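Local coordinates for NanS-p (Escherichia phage vB_EcoP_24B, PDB 6YP6), which probably binds carbohydrate as part of a phage-encoded carbohydrate esterase of the NanS-p type, carried by a Shiga toxin-encoding bacteriophage, at residues Ser25-Ser33 / Lys41-Ala49; Val128-Ala136 / Phe179-Ser187. All coordinates share one frame; numbering follows the deposited sequence.

Contact 1. Residues Ser25-Ser33 / Lys41-Ala49; sequences SGGRAEVVS and KAVKLTKEA
Strands 28-33 and 41-46 form an antiparallel beta hairpin, zipped by the paired backbones of Arg-28 with Thr-46, Glu-30 with Lys-44 and Val-32 with Ala-42. Each pair is closed by two bonds, one in either direction; the straightest runs from Lys-44 N to Glu-30 O (2.8 Å, 179° at the hydrogen). The non-hydrogen-bonded pairs turn Ala-29, Val-31, Val-43 and Leu-45 to one face. There the methyl of Ala-29 rests against two branches of the partner strand, its CB 3.6 Å from Leu-45 CD2 and 3.8 Å from Val-43 CG2. Leu-45 also reaches Trp-54 and Val-207, which joins this face to the rest of the protein. On the other face, Val-32 lays CG1 across the aliphatic base of Lys-44, 4.1 Å from its CB. Glu-30 and Lys-44 both run outward with extended chains, CG anti to the backbone N in each (chi1 -176° and 176°). Their charged ends do not meet directly: a water donates to Glu-30 OE1 (3.0 Å) and accepts from Lys-44 NZ (3.2 Å). Within its own strand Glu-30 OE1 also lies over a face of the Arg-28 guanidinium, 3.7 Å from NH2, a long salt bridge with no N-H aimed at it. At the far end Lys-41 bends at chi2, turning its ammonium toward two weakly bonded waters, one donating to Val-31 O and the other paired with Ser-33 OG. Backbone bonds thus fix the register, while the carboxylate of Glu-30, placed near two cationic side chains, would probably favour its charged form.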
loop_
_atom_site.group_PDB
_atom_site.type_symbol
_atom_site.label_atom_id
_atom_site.label_comp_id
_atom_site.label_asym_id
_atom_site.label_seq_id
_atom_site.Cartn_x
_atom_site.Cartn_y
_atom_site.Cartn_z
ATOM N N SER A 25 14.909 -0.284 4.311
ATOM C CA SER A 25 15.576 -0.045 5.573
ATOM C C SER A 25 14.783 -0.711 6.677
ATOM O O SER A 25 13.556 -0.803 6.616
ATOM C CB SER A 25 15.721 1.442 5.876
ATOM O OG SER A 25 14.466 2.070 5.980
ATOM N N GLY A 26 15.488 -1.153 7.700
ATOM C CA GLY A 26 14.870 -1.882 8.781
ATOM C C GLY A 26 14.531 -3.298 8.341
ATOM O O GLY A 26 14.387 -3.608 7.165
ATOM N N GLY A 27 14.436 -4.178 9.336
ATOM C CA GLY A 27 13.964 -5.509 9.072
ATOM C C GLY A 27 14.801 -6.316 8.095
ATOM O O GLY A 27 15.998 -6.085 7.888
ATOM N N ARG A 28 14.137 -7.319 7.528
ATOM C CA ARG A 28 14.738 -8.291 6.636
ATOM C C ARG A 28 13.775 -8.538 5.489
ATOM O O ARG A 28 12.562 -8.610 5.697
ATOM C CB ARG A 28 14.991 -9.610 7.372
ATOM C CG ARG A 28 15.650 -10.656 6.506
ATOM C CD ARG A 28 15.845 -11.969 7.220
ATOM N NE ARG A 28 16.496 -12.922 6.328
ATOM C CZ ARG A 28 16.549 -14.233 6.528
ATOM N NH1 ARG A 28 15.986 -14.771 7.601
ATOM N NH2 ARG A 28 17.164 -15.005 5.645
ATOM N N ALA A 29 14.320 -8.650 4.281
ATOM C CA ALA A 29 13.561 -9.017 3.089
ATOM C C ALA A 29 14.237 -10.261 2.529
ATOM O O ALA A 29 15.371 -10.186 2.045
ATOM C CB ALA A 29 13.574 -7.881 2.069
ATOM N N GLU A 30 13.556 -11.400 2.599
ATOM C CA GLU A 30 14.105 -12.667 2.135
ATOM C C GLU A 30 13.282 -13.160 0.955
ATOM O O GLU A 30 12.078 -13.377 1.095
ATOM C CB GLU A 30 14.062 -13.714 3.249
ATOM C CG GLU A 30 14.717 -15.023 2.846
ATOM C CD GLU A 30 14.419 -16.177 3.784
ATOM O OE1 GLU A 30 13.714 -15.985 4.792
ATOM O OE2 GLU A 30 14.899 -17.300 3.511
ATOM N N VAL A 31 13.925 -13.359 -0.194
ATOM C CA VAL A 31 13.225 -13.942 -1.332
ATOM C C VAL A 31 13.028 -15.424 -1.056
ATOM O O VAL A 31 13.981 -16.146 -0.742
ATOM C CB VAL A 31 13.999 -13.693 -2.635
ATOM C CG1 VAL A 31 13.266 -14.329 -3.807
ATOM C CG2 VAL A 31 14.179 -12.201 -2.867
ATOM N N VAL A 32 11.781 -15.880 -1.157
ATOM C CA VAL A 32 11.401 -17.228 -0.766
ATOM C C VAL A 32 10.618 -17.878 -1.892
ATOM O O VAL A 32 10.133 -17.215 -2.807
ATOM C CB VAL A 32 10.559 -17.259 0.526
ATOM C CG1 VAL A 32 11.384 -16.777 1.697
ATOM C CG2 VAL A 32 9.281 -16.437 0.371
ATOM N N SER A 33 10.485 -19.197 -1.790
ATOM C CA SER A 33 9.617 -19.960 -2.671
ATOM C C SER A 33 8.213 -20.031 -2.085
ATOM O O SER A 33 8.041 -20.279 -0.888
ATOM C CB SER A 33 10.162 -21.375 -2.849
ATOM O OG SER A 33 11.414 -21.345 -3.492
ATOM N N LYS A 41 7.612 -17.433 -6.531
ATOM C CA LYS A 41 8.457 -16.612 -5.685
ATOM C C LYS A 41 7.634 -15.585 -4.925
ATOM O O LYS A 41 6.519 -15.229 -5.316
ATOM C CB LYS A 41 9.495 -15.845 -6.527
ATOM C CG LYS A 41 10.424 -16.731 -7.318
ATOM C CD LYS A 41 11.356 -17.487 -6.399
ATOM C CE LYS A 41 12.392 -18.271 -7.179
ATOM N NZ LYS A 41 13.428 -18.814 -6.262
ATOM N N ALA A 42 8.228 -15.099 -3.842
ATOM C CA ALA A 42 7.699 -13.984 -3.068
ATOM C C ALA A 42 8.862 -13.416 -2.267
ATOM O O ALA A 42 9.919 -14.033 -2.166
ATOM C CB ALA A 42 6.587 -14.451 -2.127
ATOM N N VAL A 43 8.672 -12.232 -1.704
ATOM C CA VAL A 43 9.629 -11.683 -0.747
ATOM C C VAL A 43 8.952 -11.608 0.612
ATOM O O VAL A 43 7.844 -11.081 0.742
ATOM C CB VAL A 43 10.259 -10.359 -1.210
ATOM C CG1 VAL A 43 9.259 -9.217 -1.206
ATOM C CG2 VAL A 43 11.481 -10.016 -0.334
ATOM N N LYS A 44 9.594 -12.191 1.606
ATOM C CA LYS A 44 9.089 -12.262 2.967
ATOM C C LYS A 44 9.704 -11.131 3.773
ATOM O O LYS A 44 10.932 -11.021 3.871
ATOM C CB LYS A 44 9.463 -13.610 3.566
ATOM C CG LYS A 44 9.082 -13.804 5.023
ATOM C CD LYS A 44 9.425 -15.233 5.466
ATOM C CE LYS A 44 9.354 -15.425 6.971
ATOM N NZ LYS A 44 9.800 -16.788 7.380
ATOM N N LEU A 45 8.845 -10.302 4.346
ATOM C CA LEU A 45 9.247 -9.111 5.079
ATOM C C LEU A 45 8.965 -9.324 6.557
ATOM O O LEU A 45 7.828 -9.600 6.963
ATOM C CB LEU A 45 8.499 -7.886 4.557
ATOM C CG LEU A 45 8.634 -7.666 3.039
ATOM C CD1 LEU A 45 7.795 -6.476 2.619
ATOM C CD2 LEU A 45 10.051 -7.470 2.600
ATOM N N THR A 46 10.021 -9.206 7.351
ATOM C CA THR A 46 9.976 -9.377 8.787
ATOM C C THR A 46 10.893 -8.345 9.427
ATOM O O THR A 46 11.634 -7.625 8.751
ATOM C CB THR A 46 10.477 -10.773 9.211
ATOM O OG1 THR A 46 11.835 -10.960 8.780
ATOM C CG2 THR A 46 9.588 -11.873 8.645
ATOM N N LYS A 47 10.850 -8.292 10.753
ATOM C CA LYS A 47 11.798 -7.495 11.523
ATOM C C LYS A 47 11.903 -8.097 12.919
ATOM O O LYS A 47 11.113 -8.960 13.308
ATOM C CB LYS A 47 11.417 -6.004 11.540
ATOM C CG LYS A 47 9.963 -5.674 11.893
ATOM C CD LYS A 47 9.716 -5.710 13.397
ATOM C CE LYS A 47 8.262 -5.397 13.742
ATOM N NZ LYS A 47 7.946 -3.955 13.683
ATOM N N GLU A 48 12.889 -7.630 13.671
ATOM C CA GLU A 48 13.016 -8.019 15.070
ATOM C C GLU A 48 12.088 -7.133 15.898
ATOM O O GLU A 48 12.239 -5.909 15.906
ATOM C CB GLU A 48 14.461 -7.857 15.535
ATOM C CG GLU A 48 15.457 -8.797 14.866
ATOM C CD GLU A 48 15.174 -10.263 15.149
ATOM O OE1 GLU A 48 14.476 -10.559 16.143
ATOM O OE2 GLU A 48 15.649 -11.121 14.373
ATOM N N ALA A 49 11.125 -7.742 16.588
ATOM C CA ALA A 49 10.164 -6.964 17.360
ATOM C C ALA A 49 10.883 -6.057 18.349
ATOM O O ALA A 49 11.832 -6.466 19.019
ATOM C CB ALA A 49 9.212 -7.894 18.109
HETATM O O HOH W 1 11.871 -18.237 5.480
HETATM O O HOH W 2 13.935 -18.363 -3.109
HETATM O O HOH W 3 11.354 -21.258 -6.230
#

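Contact 2. Residues Val128-Ala136 / Phe179-Ser187; sequences VMYHNAKVA and FTLTQSPVS
Tyr-130, at the end of strand 125-130 in the seven-stranded sheet, drives its ring toward the chain that leaves strand 174-180, at the edge of the eight-stranded one. Phe-179 CE2 lies over one ring face, offset toward the rim, with the two ring planes at 57°; Asn-132 CB sits over the centre of the opposite face. In the plane of the ring, Thr-182 N donates to Tyr-130 OH (2.9 Å). Leu-181 CD2 touches Tyr-130 OH at 3.5 Å. His-131, the centre of an inverse gamma turn, uses both backbone and ring. Its carbonyl O accepts from Ser-184 OG (2.8 Å) almost head-on, while that hydroxyl takes the N-H of Val-186 in an ST turn. Over one face of the imidazole rests Val-186 CG2, a CH-pi contact 3.6 Å from the centroid of the His-131 ring. Asn-132 holds CG between its backbone N and carbonyl carbon (chi1 75°), which brings ND2 to Thr-182 OG1 (3.0 Å), close to the amide plane. Thr-182 OG1 in turn donates a hydrogen bond to Gln-183 O. Beyond, Ala-133 O lies 3.3 Å from Pro-185 CG. The hydroxyls of Thr-182 and Ser-184 thus each accept one bond and donate another, and these relayed polar links, without strand pairing, bind the ends of two strands and their following loops, with aromatic packing at one end and proline and valine contacts at the other.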
loop_
_atom_site.group_PDB
_atom_site.type_symbol
_atom_site.label_atom_id
_atom_site.label_comp_id
_atom_site.label_asym_id
_atom_site.label_seq_id
_atom_site.Cartn_x
_atom_site.Cartn_y
_atom_site.Cartn_z
ATOM N N VAL A 128 -8.976 -3.209 5.305
ATOM C CA VAL A 128 -8.276 -2.145 4.601
ATOM C C VAL A 128 -8.839 -0.824 5.107
ATOM O O VAL A 128 -10.051 -0.603 5.035
ATOM C CB VAL A 128 -8.476 -2.242 3.083
ATOM C CG1 VAL A 128 -7.669 -1.161 2.392
ATOM C CG2 VAL A 128 -8.131 -3.610 2.538
ATOM N N MET A 129 -7.964 0.059 5.599
ATOM C CA MET A 129 -8.340 1.290 6.264
ATOM C C MET A 129 -7.670 2.478 5.586
ATOM O O MET A 129 -6.590 2.354 5.014
ATOM C CB MET A 129 -7.851 1.253 7.726
ATOM C CG MET A 129 -8.329 0.063 8.525
ATOM S SD MET A 129 -10.110 -0.008 8.809
ATOM C CE MET A 129 -10.366 1.450 9.796
ATOM N N TYR A 130 -8.315 3.639 5.688
ATOM C CA TYR A 130 -7.795 4.903 5.177
ATOM C C TYR A 130 -7.427 5.782 6.357
ATOM O O TYR A 130 -8.298 6.161 7.148
ATOM C CB TYR A 130 -8.856 5.570 4.300
ATOM C CG TYR A 130 -8.466 6.842 3.577
ATOM C CD1 TYR A 130 -7.150 7.193 3.338
ATOM C CD2 TYR A 130 -9.453 7.685 3.094
ATOM C CE1 TYR A 130 -6.825 8.362 2.645
ATOM C CE2 TYR A 130 -9.144 8.849 2.419
ATOM C CZ TYR A 130 -7.832 9.186 2.186
ATOM O OH TYR A 130 -7.543 10.358 1.522
ATOM N N HIS A 131 -6.139 6.111 6.466
ATOM C CA HIS A 131 -5.634 6.967 7.541
ATOM C C HIS A 131 -5.835 8.430 7.155
ATOM O O HIS A 131 -4.914 9.143 6.744
ATOM C CB HIS A 131 -4.171 6.659 7.789
ATOM C CG HIS A 131 -3.606 7.301 9.018
ATOM N ND1 HIS A 131 -2.398 6.908 9.551
ATOM C CD2 HIS A 131 -4.069 8.286 9.828
ATOM C CE1 HIS A 131 -2.139 7.631 10.627
ATOM N NE2 HIS A 131 -3.130 8.482 10.812
ATOM N N ASN A 132 -7.081 8.878 7.267
ATOM C CA ASN A 132 -7.421 10.241 6.891
ATOM C C ASN A 132 -8.033 11.029 8.044
ATOM O O ASN A 132 -8.481 12.156 7.821
ATOM C CB ASN A 132 -8.314 10.303 5.647
ATOM C CG ASN A 132 -9.735 9.916 5.940
ATOM O OD1 ASN A 132 -10.020 9.085 6.797
ATOM N ND2 ASN A 132 -10.653 10.523 5.203
ATOM N N ALA A 133 -7.998 10.502 9.266
ATOM C CA ALA A 133 -8.511 11.179 10.442
ATOM C C ALA A 133 -7.396 11.375 11.458
ATOM O O ALA A 133 -6.405 10.655 11.467
ATOM C CB ALA A 133 -9.655 10.373 11.069
ATOM N N LYS A 134 -7.578 12.362 12.340
ATOM C CA LYS A 134 -6.581 12.609 13.379
ATOM C C LYS A 134 -6.427 11.423 14.326
ATOM O O LYS A 134 -5.312 11.119 14.754
ATOM C CB LYS A 134 -6.948 13.853 14.179
ATOM C CG LYS A 134 -6.793 15.156 13.429
ATOM C CD LYS A 134 -7.026 16.334 14.375
ATOM C CE LYS A 134 -7.630 17.538 13.683
ATOM N NZ LYS A 134 -9.091 17.368 13.441
ATOM N N VAL A 135 -7.532 10.772 14.699
ATOM C CA VAL A 135 -7.491 9.618 15.588
ATOM C C VAL A 135 -8.091 8.422 14.865
ATOM O O VAL A 135 -9.070 8.547 14.119
ATOM C CB VAL A 135 -8.170 9.857 16.950
ATOM C CG1 VAL A 135 -7.452 10.962 17.699
ATOM C CG2 VAL A 135 -9.630 10.181 16.794
ATOM N N ALA A 136 -7.487 7.253 15.091
ATOM C CA ALA A 136 -7.759 6.117 14.223
ATOM C C ALA A 136 -9.171 5.584 14.376
ATOM O O ALA A 136 -9.679 4.945 13.448
ATOM C CB ALA A 136 -6.757 4.989 14.479
ATOM N N PHE A 179 -14.585 5.813 -2.661
ATOM C CA PHE A 179 -14.371 6.830 -1.641
ATOM C C PHE A 179 -13.586 7.968 -2.268
ATOM O O PHE A 179 -12.902 7.789 -3.276
ATOM C CB PHE A 179 -13.613 6.261 -0.419
ATOM C CG PHE A 179 -12.213 5.811 -0.730
ATOM C CD1 PHE A 179 -11.957 4.595 -1.341
ATOM C CD2 PHE A 179 -11.139 6.613 -0.388
ATOM C CE1 PHE A 179 -10.654 4.208 -1.626
ATOM C CE2 PHE A 179 -9.842 6.232 -0.664
ATOM C CZ PHE A 179 -9.601 5.030 -1.278
ATOM N N THR A 180 -13.680 9.147 -1.666
ATOM C CA THR A 180 -12.966 10.311 -2.160
ATOM C C THR A 180 -11.791 10.627 -1.239
ATOM O O THR A 180 -11.941 10.691 -0.016
ATOM C CB THR A 180 -13.907 11.503 -2.315
ATOM O OG1 THR A 180 -14.904 11.181 -3.291
ATOM C CG2 THR A 180 -13.157 12.742 -2.784
ATOM N N LEU A 181 -10.616 10.808 -1.838
ATOM C CA LEU A 181 -9.446 11.199 -1.072
ATOM C C LEU A 181 -9.711 12.525 -0.383
ATOM O O LEU A 181 -10.384 13.404 -0.924
ATOM C CB LEU A 181 -8.228 11.349 -1.974
ATOM C CG LEU A 181 -7.745 10.073 -2.661
ATOM C CD1 LEU A 181 -6.708 10.405 -3.716
ATOM C CD2 LEU A 181 -7.180 9.061 -1.685
ATOM N N THR A 182 -9.166 12.670 0.819
ATOM C CA THR A 182 -9.236 13.898 1.589
ATOM C C THR A 182 -7.829 14.228 2.059
ATOM O O THR A 182 -6.892 13.449 1.885
ATOM C CB THR A 182 -10.156 13.767 2.814
ATOM O OG1 THR A 182 -9.578 12.872 3.765
ATOM C CG2 THR A 182 -11.522 13.265 2.430
ATOM N N GLN A 183 -7.686 15.382 2.691
ATOM C CA GLN A 183 -6.459 15.642 3.430
ATOM C C GLN A 183 -6.295 14.606 4.541
ATOM O O GLN A 183 -7.255 13.995 5.012
ATOM C CB GLN A 183 -6.473 17.060 3.995
ATOM C CG GLN A 183 -6.559 18.119 2.897
ATOM C CD GLN A 183 -6.353 19.530 3.398
ATOM O OE1 GLN A 183 -5.939 19.741 4.532
ATOM N NE2 GLN A 183 -6.626 20.508 2.541
ATOM N N SER A 184 -5.050 14.423 4.971
ATOM C CA SER A 184 -4.695 13.419 5.962
ATOM C C SER A 184 -3.670 14.001 6.924
ATOM O O SER A 184 -2.908 14.891 6.543
ATOM C CB SER A 184 -4.065 12.202 5.266
ATOM O OG SER A 184 -3.373 11.346 6.156
ATOM N N PRO A 185 -3.628 13.499 8.163
ATOM C CA PRO A 185 -2.619 13.986 9.115
ATOM C C PRO A 185 -1.236 13.402 8.908
ATOM O O PRO A 185 -0.290 13.864 9.561
ATOM C CB PRO A 185 -3.182 13.526 10.469
ATOM C CG PRO A 185 -3.882 12.262 10.141
ATOM C CD PRO A 185 -4.528 12.513 8.792
ATOM N N VAL A 186 -1.087 12.389 8.049
ATOM C CA VAL A 186 0.214 11.754 7.884
ATOM C C VAL A 186 1.188 12.764 7.296
ATOM O O VAL A 186 0.941 13.353 6.236
ATOM C CB VAL A 186 0.092 10.486 7.025
ATOM C CG1 VAL A 186 1.470 9.882 6.778
ATOM C CG2 VAL A 186 -0.834 9.467 7.694
ATOM N N SER A 187 2.314 12.950 7.983
ATOM C CA SER A 187 3.277 13.985 7.635
ATOM C C SER A 187 4.718 13.523 7.677
ATOM O O SER A 187 5.574 14.258 7.190
ATOM C CB SER A 187 3.144 15.173 8.595
ATOM O OG SER A 187 3.381 14.751 9.927
#

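In the fold
From the N terminus, contact 1 comes first: after strand 23-25 the chain enters strand 28-33, turns through seven residues and returns as strand 41-46, which pairs in turn with strand 207-216 in the eight-stranded antiparallel sheet. This local hairpin closes before contact 2 opens, so the two lie in series, neither nested nor crossed. Contact 2 closes a longer loop of 42 residues containing strands 140-147, 152-159 and 166-171, and ties the end of strand 125-130, in the seven-stranded sheet, to the exit of strand 174-180; both contacts thus reach the eight-stranded sheet. The centres of contact 1 and contact 2 are about 27 Å apart, on opposite sides of the chain's centre.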